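Local structure of probable ribosomal RNA small subunit methyltransferase (Thermus thermophilus, 3DMH) at residues A[260-263]-A[267-270]; A[206-211]-A[242-247]; A[273-276]-A[281-284]. The protein transfers a methyl group from S-adenosylmethionine to the N2 atom of a guanosine in 16S ribosomal RNA. All coordinates share one frame; numbering follows the deposited sequence.

Contact 1 of 3, residues A[260-263]-A[267-270]. With SAM (S-adenosylmethionine), chain D.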
loop_
_atom_site.group_PDB
_atom_site.type_symbol
_atom_site.label_atom_id
_atom_site.label_comp_id
_atom_site.label_asym_id
_atom_site.label_seq_id
_atom_site.Cartn_x
_atom_site.Cartn_y
_atom_site.Cartn_z
ATOM N N GLY A 260 -14.291 0.010 -4.385
ATOM C CA GLY A 260 -13.179 0.076 -3.427
ATOM C C GLY A 260 -12.011 0.695 -4.163
ATOM O O GLY A 260 -11.739 0.329 -5.305
ATOM N N VAL A 261 -11.357 1.667 -3.519
ATOM C CA VAL A 261 -10.093 2.218 -4.038
ATOM C C VAL A 261 -9.001 1.868 -3.056
ATOM O O VAL A 261 -9.176 1.964 -1.843
ATOM C CB VAL A 261 -10.128 3.737 -4.314
ATOM C CG1 VAL A 261 -11.037 4.030 -5.521
ATOM C CG2 VAL A 261 -10.565 4.590 -3.109
ATOM N N GLU A 262 -7.873 1.426 -3.606
ATOM C CA GLU A 262 -6.792 0.877 -2.780
ATOM C C GLU A 262 -5.466 1.093 -3.516
ATOM O O GLU A 262 -5.364 0.731 -4.711
ATOM C CB GLU A 262 -7.064 -0.613 -2.534
ATOM C CG GLU A 262 -5.925 -1.393 -1.907
ATOM C CD GLU A 262 -5.466 -0.795 -0.589
ATOM O OE1 GLU A 262 -6.292 -0.700 0.342
ATOM O OE2 GLU A 262 -4.277 -0.440 -0.506
ATOM N N ASP A 263 -4.476 1.693 -2.851
ATOM C CA ASP A 263 -3.230 2.043 -3.525
ATOM C C ASP A 263 -2.304 0.840 -3.684
ATOM O O ASP A 263 -1.402 0.891 -4.520
ATOM C CB ASP A 263 -2.523 3.118 -2.704
ATOM C CG ASP A 263 -1.290 3.675 -3.383
ATOM O OD1 ASP A 263 -1.433 4.303 -4.455
ATOM O OD2 ASP A 263 -0.164 3.531 -2.813
ATOM N N SER A 267 -3.163 -5.708 -1.979
ATOM C CA SER A 267 -4.459 -5.548 -1.357
ATOM C C SER A 267 -5.597 -5.588 -2.376
ATOM O O SER A 267 -6.637 -6.206 -2.126
ATOM C CB SER A 267 -4.499 -4.251 -0.544
ATOM O OG SER A 267 -3.636 -4.379 0.589
ATOM N N VAL A 268 -5.401 -4.960 -3.537
ATOM C CA VAL A 268 -6.400 -5.011 -4.608
ATOM C C VAL A 268 -6.670 -6.466 -5.008
ATOM O O VAL A 268 -7.831 -6.894 -5.123
ATOM C CB VAL A 268 -5.929 -4.231 -5.840
ATOM C CG1 VAL A 268 -6.853 -4.461 -7.043
ATOM C CG2 VAL A 268 -5.855 -2.757 -5.511
ATOM N N LEU A 269 -5.601 -7.229 -5.218
ATOM C CA LEU A 269 -5.751 -8.642 -5.627
ATOM C C LEU A 269 -6.425 -9.458 -4.538
ATOM O O LEU A 269 -7.217 -10.363 -4.818
ATOM C CB LEU A 269 -4.402 -9.268 -5.961
ATOM C CG LEU A 269 -3.701 -8.618 -7.168
ATOM C CD1 LEU A 269 -2.267 -9.114 -7.293
ATOM C CD2 LEU A 269 -4.460 -8.881 -8.473
ATOM N N SER A 270 -6.110 -9.121 -3.291
ATOM C CA SER A 270 -6.761 -9.764 -2.140
ATOM C C SER A 270 -8.264 -9.529 -2.120
ATOM O O SER A 270 -9.042 -10.485 -1.979
ATOM C CB SER A 270 -6.133 -9.282 -0.840
ATOM O OG SER A 270 -4.754 -9.616 -0.802
HETATM N N SAM D . -10.633 -0.930 4.671
HETATM C CA SAM D . -9.694 -2.010 5.133
HETATM C C SAM D . -10.145 -2.505 6.490
HETATM O O SAM D . -10.995 -1.813 7.068
HETATM O OXT SAM D . -9.638 -3.531 6.972
HETATM C CB SAM D . -8.261 -1.488 5.257
HETATM C CG SAM D . -8.058 -0.322 6.229
HETATM S SD SAM D . -6.297 0.122 6.377
HETATM C CE SAM D . -6.269 0.965 7.985
HETATM C "C5'" SAM D . -6.054 1.538 5.265
HETATM C "C4'" SAM D . -5.952 1.118 3.807
HETATM O "O4'" SAM D . -5.659 2.319 3.097
HETATM C "C3'" SAM D . -4.844 0.102 3.500
HETATM O "O3'" SAM D . -5.350 -1.042 2.825
HETATM C "C2'" SAM D . -3.858 0.907 2.647
HETATM O "O2'" SAM D . -3.112 0.155 1.710
HETATM C "C1'" SAM D . -4.826 1.912 2.029
HETATM N N9 SAM D . -4.130 3.053 1.466
HETATM C C8 SAM D . -2.944 3.651 1.885
HETATM N N7 SAM D . -2.676 4.712 1.084
HETATM C C5 SAM D . -3.680 4.781 0.141
HETATM C C6 SAM D . -3.918 5.620 -0.954
HETATM N N6 SAM D . -3.062 6.598 -1.281
HETATM N N1 SAM D . -5.053 5.398 -1.699
HETATM C C2 SAM D . -5.929 4.379 -1.400
HETATM N N3 SAM D . -5.689 3.495 -0.354
HETATM C C4 SAM D . -4.585 3.729 0.391
#
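Glu262 and Ser267 meet through their aliphatic carbons, Glu262 CG lying 3.5 Å from Ser267 CB in the tight, wholly buried part of the contact. Ser267 OG does not bond to the glutamate; its partner is Asp264. One residue on, Val268 CG2 stands 3.6 Å from Glu262 O and 3.9 Å from Glu262 CG, the two side chains running alongside in opposite senses. The loose side begins at the next residue: Leu269 is partly exposed and makes no contact with the strand segment. The segments are the end of strand 257-262 and the start of helix 265-277 in a Rossmann-like methyltransferase fold, where an acidic residue at this strand end grips the cofactor ribose. Glu262 does so with both oxygens: SAM O3' donates to OE1 at 2.7 Å and SAM O2' to OE2 at 2.6 Å. Its CG is anti to the backbone N (chi1 170°), and a bend at chi2 (56°) swings the carboxylate to the diol. Backbone N-H groups of Gly243 and Asp264 bind OE1 and OE2 respectively, so four bonds fix its rotation and probably stabilise its negative charge. On the adenine side, Asp263 CB lies 3.4 Å from SAM C6.

Contact 2 of 3, residues A[206-211]-A[242-247]. With SAM (S-adenosylmethionine), chain D.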
loop_
_atom_site.group_PDB
_atom_site.type_symbol
_atom_site.label_atom_id
_atom_site.label_comp_id
_atom_site.label_asym_id
_atom_site.label_seq_id
_atom_site.Cartn_x
_atom_site.Cartn_y
_atom_site.Cartn_z
ATOM N N VAL A 206 -0.763 -7.102 3.681
ATOM C CA VAL A 206 -2.010 -6.336 3.791
ATOM C C VAL A 206 -2.230 -5.850 5.217
ATOM O O VAL A 206 -1.692 -6.439 6.189
ATOM C CB VAL A 206 -3.243 -7.166 3.327
ATOM C CG1 VAL A 206 -3.056 -7.630 1.896
ATOM C CG2 VAL A 206 -3.476 -8.352 4.277
ATOM N N PHE A 207 -3.009 -4.776 5.343
ATOM C CA PHE A 207 -3.404 -4.326 6.681
ATOM C C PHE A 207 -4.284 -5.388 7.336
ATOM O O PHE A 207 -5.215 -5.919 6.710
ATOM C CB PHE A 207 -4.182 -3.015 6.591
ATOM C CG PHE A 207 -4.746 -2.567 7.908
ATOM C CD1 PHE A 207 -3.915 -2.000 8.858
ATOM C CD2 PHE A 207 -6.110 -2.709 8.194
ATOM C CE1 PHE A 207 -4.425 -1.578 10.094
ATOM C CE2 PHE A 207 -6.636 -2.288 9.419
ATOM C CZ PHE A 207 -5.778 -1.721 10.366
ATOM N N SER A 208 -4.008 -5.659 8.608
ATOM C CA SER A 208 -4.837 -6.561 9.415
ATOM C C SER A 208 -4.975 -7.964 8.828
ATOM O O SER A 208 -6.068 -8.526 8.754
ATOM C CB SER A 208 -6.205 -5.951 9.740
ATOM O OG SER A 208 -6.809 -6.678 10.813
ATOM N N ALA A 209 -3.836 -8.546 8.461
ATOM C CA ALA A 209 -3.788 -9.928 8.010
ATOM C C ALA A 209 -4.393 -10.859 9.059
ATOM O O ALA A 209 -4.140 -10.695 10.254
ATOM C CB ALA A 209 -2.342 -10.330 7.758
ATOM N N GLY A 210 -5.176 -11.835 8.612
ATOM C CA GLY A 210 -5.582 -12.945 9.497
ATOM C C GLY A 210 -6.798 -12.716 10.380
ATOM O O GLY A 210 -7.316 -13.666 10.970
ATOM N N LYS A 211 -7.267 -11.468 10.473
ATOM C CA LYS A 211 -8.444 -11.137 11.294
ATOM C C LYS A 211 -9.000 -9.775 10.923
ATOM O O LYS A 211 -8.262 -8.900 10.487
ATOM C CB LYS A 211 -8.128 -11.152 12.792
ATOM C CG LYS A 211 -7.130 -10.097 13.243
ATOM C CD LYS A 211 -6.615 -10.435 14.645
ATOM C CE LYS A 211 -5.874 -9.259 15.273
ATOM N NZ LYS A 211 -4.656 -8.906 14.501
ATOM N N ALA A 242 -9.648 0.278 0.583
ATOM C CA ALA A 242 -10.523 -0.901 0.796
ATOM C C ALA A 242 -9.808 -2.119 1.382
ATOM O O ALA A 242 -10.468 -3.010 1.967
ATOM C CB ALA A 242 -11.272 -1.291 -0.520
ATOM N N GLY A 243 -8.484 -2.199 1.247
ATOM C CA GLY A 243 -7.768 -3.372 1.753
ATOM C C GLY A 243 -8.264 -4.676 1.151
ATOM O O GLY A 243 -8.674 -4.685 -0.017
ATOM N N TYR A 244 -8.231 -5.774 1.919
ATOM C CA TYR A 244 -8.788 -7.054 1.410
ATOM C C TYR A 244 -10.327 -7.143 1.519
ATOM O O TYR A 244 -10.925 -8.168 1.193
ATOM C CB TYR A 244 -8.126 -8.269 2.069
ATOM C CG TYR A 244 -8.299 -8.308 3.553
ATOM C CD1 TYR A 244 -9.534 -8.623 4.135
ATOM C CD2 TYR A 244 -7.219 -8.040 4.386
ATOM C CE1 TYR A 244 -9.676 -8.665 5.521
ATOM C CE2 TYR A 244 -7.350 -8.092 5.768
ATOM C CZ TYR A 244 -8.573 -8.380 6.320
ATOM O OH TYR A 244 -8.686 -8.400 7.680
ATOM N N GLY A 245 -10.959 -6.061 1.977
ATOM C CA GLY A 245 -12.408 -5.968 1.927
ATOM C C GLY A 245 -13.223 -6.106 3.194
ATOM O O GLY A 245 -14.407 -6.429 3.111
ATOM N N ALA A 246 -12.631 -5.798 4.352
ATOM C CA ALA A 246 -13.387 -5.894 5.619
ATOM C C ALA A 246 -14.675 -5.065 5.606
ATOM O O ALA A 246 -15.692 -5.497 6.142
ATOM C CB ALA A 246 -12.517 -5.521 6.815
ATOM N N LEU A 247 -14.639 -3.883 4.984
ATOM C CA LEU A 247 -15.863 -3.068 4.802
ATOM C C LEU A 247 -16.578 -3.398 3.491
ATOM O O LEU A 247 -17.810 -3.420 3.422
ATOM C CB LEU A 247 -15.548 -1.568 4.845
ATOM C CG LEU A 247 -14.789 -1.065 6.075
ATOM C CD1 LEU A 247 -14.507 0.430 5.985
ATOM C CD2 LEU A 247 -15.542 -1.374 7.377
HETATM N N SAM D . -10.633 -0.930 4.671
HETATM C CA SAM D . -9.694 -2.010 5.133
HETATM C C SAM D . -10.145 -2.505 6.490
HETATM O O SAM D . -10.995 -1.813 7.068
HETATM O OXT SAM D . -9.638 -3.531 6.972
HETATM C CB SAM D . -8.261 -1.488 5.257
HETATM C CG SAM D . -8.058 -0.322 6.229
HETATM S SD SAM D . -6.297 0.122 6.377
HETATM C CE SAM D . -6.269 0.965 7.985
HETATM C "C5'" SAM D . -6.054 1.538 5.265
HETATM C "C4'" SAM D . -5.952 1.118 3.807
HETATM O "O4'" SAM D . -5.659 2.319 3.097
HETATM C "C3'" SAM D . -4.844 0.102 3.500
HETATM O "O3'" SAM D . -5.350 -1.042 2.825
HETATM C "C2'" SAM D . -3.858 0.907 2.647
HETATM O "O2'" SAM D . -3.112 0.155 1.710
HETATM C "C1'" SAM D . -4.826 1.912 2.029
HETATM N N9 SAM D . -4.130 3.053 1.466
HETATM C C8 SAM D . -2.944 3.651 1.885
HETATM N N7 SAM D . -2.676 4.712 1.084
HETATM C C5 SAM D . -3.680 4.781 0.141
HETATM C C6 SAM D . -3.918 5.620 -0.954
HETATM N N6 SAM D . -3.062 6.598 -1.281
HETATM N N1 SAM D . -5.053 5.398 -1.699
HETATM C C2 SAM D . -5.929 4.379 -1.400
HETATM N N3 SAM D . -5.689 3.495 -0.354
HETATM C C4 SAM D . -4.585 3.729 0.391
HETATM O O HOH W 1 -6.604 -4.905 4.316
#
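Tyr244 points its ring edge at the backbone of 206-211, and its hydroxyl reaches two carbonyls there, Tyr244 OH lying 2.8 Å from Ser208 O and 2.9 Å from Lys211 O. The tyrosine belongs to the glycine-rich loop after strand 236-240, the cofactor-binding loop of Rossmann-like methyltransferases, here folded into a type II' turn from Ala242 to Gly245. The carbonyls belong to the first and last residues of a type II turn, Ser208 to Lys211. The turn is tied from within as well, since Ser208 OG donates to Lys211 O at 2.7 Å, tilted 28° from the carbonyl plane. Tyr244 CG is wedged between its own backbone N and carbonyl carbon (chi1 60°), which carries the ring out of the loop toward the turn. Val206 crosses the tyrosine at about a right angle and sets CG2 against the ring edge, 3.8 Å from Tyr244 CD2. Phe200 and His202 also meet this ring, placing it among aromatics. Phe207 is directed elsewhere, with one face turned to the sulfonium end of S-adenosylmethionine: the transferable methyl, SAM CE, sits over the ring centre, where the positive charge on sulfur would probably strengthen its attraction to the ring. Phe207 also lies beside the bound guanosine. A water bridges the two backbones, donating to Phe207 O at 2.9 Å and accepting from Tyr244 N at 3.0 Å.

Contact 3 of 3, residues A[273-276]-A[281-284]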
loop_
_atom_site.group_PDB
_atom_site.type_symbol
_atom_site.label_atom_id
_atom_site.label_comp_id
_atom_site.label_asym_id
_atom_site.label_seq_id
_atom_site.Cartn_x
_atom_site.Cartn_y
_atom_site.Cartn_z
ATOM N N LYS A 273 -9.983 -11.566 -4.902
ATOM C CA LYS A 273 -10.137 -12.994 -4.575
ATOM C C LYS A 273 -11.238 -13.186 -3.539
ATOM O O LYS A 273 -12.043 -14.119 -3.657
ATOM C CB LYS A 273 -8.823 -13.616 -4.081
ATOM C CG LYS A 273 -8.910 -15.140 -3.825
ATOM C CD LYS A 273 -7.539 -15.766 -3.661
ATOM C CE LYS A 273 -7.640 -17.248 -3.289
ATOM N NZ LYS A 273 -6.292 -17.893 -3.237
ATOM N N GLY A 274 -11.297 -12.292 -2.549
ATOM C CA GLY A 274 -12.359 -12.379 -1.532
ATOM C C GLY A 274 -13.755 -12.196 -2.112
ATOM O O GLY A 274 -14.672 -12.947 -1.775
ATOM N N LEU A 275 -13.924 -11.208 -2.993
ATOM C CA LEU A 275 -15.232 -11.001 -3.660
ATOM C C LEU A 275 -15.676 -12.248 -4.424
ATOM O O LEU A 275 -16.849 -12.684 -4.325
ATOM C CB LEU A 275 -15.177 -9.800 -4.624
ATOM C CG LEU A 275 -15.065 -8.425 -3.949
ATOM C CD1 LEU A 275 -14.590 -7.381 -4.941
ATOM C CD2 LEU A 275 -16.389 -8.024 -3.243
ATOM N N GLU A 276 -14.736 -12.847 -5.154
ATOM C CA GLU A 276 -15.003 -14.063 -5.928
ATOM C C GLU A 276 -15.390 -15.222 -5.031
ATOM O O GLU A 276 -16.350 -15.950 -5.322
ATOM C CB GLU A 276 -13.758 -14.462 -6.714
ATOM C CG GLU A 276 -13.419 -13.538 -7.863
ATOM C CD GLU A 276 -11.980 -13.700 -8.349
ATOM O OE1 GLU A 276 -11.371 -14.774 -8.091
ATOM O OE2 GLU A 276 -11.463 -12.759 -9.001
ATOM N N LYS A 281 -20.111 -9.085 -5.840
ATOM C CA LYS A 281 -19.601 -8.199 -6.903
ATOM C C LYS A 281 -19.324 -6.796 -6.383
ATOM O O LYS A 281 -20.151 -6.191 -5.699
ATOM C CB LYS A 281 -20.592 -8.118 -8.086
ATOM C CG LYS A 281 -20.611 -9.333 -9.028
ATOM C CD LYS A 281 -21.403 -10.496 -8.443
ATOM C CE LYS A 281 -21.287 -11.747 -9.299
ATOM N NZ LYS A 281 -21.585 -12.953 -8.485
ATOM N N ALA A 282 -18.144 -6.294 -6.721
ATOM C CA ALA A 282 -17.753 -4.909 -6.448
ATOM C C ALA A 282 -16.593 -4.539 -7.353
ATOM O O ALA A 282 -15.904 -5.418 -7.890
ATOM C CB ALA A 282 -17.367 -4.722 -4.971
ATOM N N GLN A 283 -16.374 -3.239 -7.531
ATOM C CA GLN A 283 -15.241 -2.770 -8.303
ATOM C C GLN A 283 -14.086 -2.623 -7.352
ATOM O O GLN A 283 -14.209 -1.952 -6.331
ATOM C CB GLN A 283 -15.537 -1.434 -8.961
ATOM C CG GLN A 283 -16.671 -1.521 -9.978
ATOM C CD GLN A 283 -16.887 -0.214 -10.695
ATOM O OE1 GLN A 283 -16.023 0.245 -11.453
ATOM N NE2 GLN A 283 -18.025 0.405 -10.454
ATOM N N ALA A 284 -12.998 -3.303 -7.669
ATOM C CA ALA A 284 -11.819 -3.299 -6.816
ATOM C C ALA A 284 -10.727 -2.576 -7.579
ATOM O O ALA A 284 -9.999 -3.187 -8.370
ATOM C CB ALA A 284 -11.393 -4.729 -6.496
#
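Leu275 sends CG away from its own carbonyl carbon (chi1 -70°) and extends the chain at chi2 (162°), which carries both methyls from the helix toward Ala282. This is the returning half of a beta-alpha-beta unit in the Rossmann-like sheet: helix 265-277 leads into strand 283-286, an outermost strand that lies parallel to 257-262. The leucine straddles the alanine methyl with its fork, CD1 at 3.8 Å and CD2 at 3.9 Å from Ala282 CB. CD1 also lies 3.8 Å from Ala282 O, a van der Waals contact with the backbone carbonyl, while CD2 only comes near the Lys281 carbonyl carbon. No hydrogen bond crosses between the segments; Leu275 meets 281-284 by van der Waals contact. The side chains of Lys281 and Gln283 start away from the helix and are exposed, whereas Ala284 CB points toward it and also touches Leu271 and Gln272. Neighbouring elements close around the apolar cluster: Leu249 of helix 248-253 packs on Leu275, and Thr248 and Val258 touch Ala282. Backbone bonds from Gln283 to Val258 and Gly260 hold the strand to the sheet. At the far end of the contact Leu275 CD1 lies 4.4 Å from Ala284 CB.

Along the chain, contact 2 comes first, then contact 1, then contact 3, all within the methyltransferase small domain. The centre of contact 1 lies about 10 Å from the centres of contacts 2 and 3, which are themselves about 13 Å apart between centres and do not touch. Contacts 1 and 3 share helix 265-277 and the neighbouring strands 257-262 and 283-286, packing its start and its later turns on the same sheet; Gly260 N and Gln283 O, 2.8 Å apart, join them. Contacts 1 and 2 both touch S-adenosylmethionine, contact 1 at its ribose and adenine, contact 2 mainly at its methionine part, whereas contact 3 belongs to the scaffold farther from the cofactor.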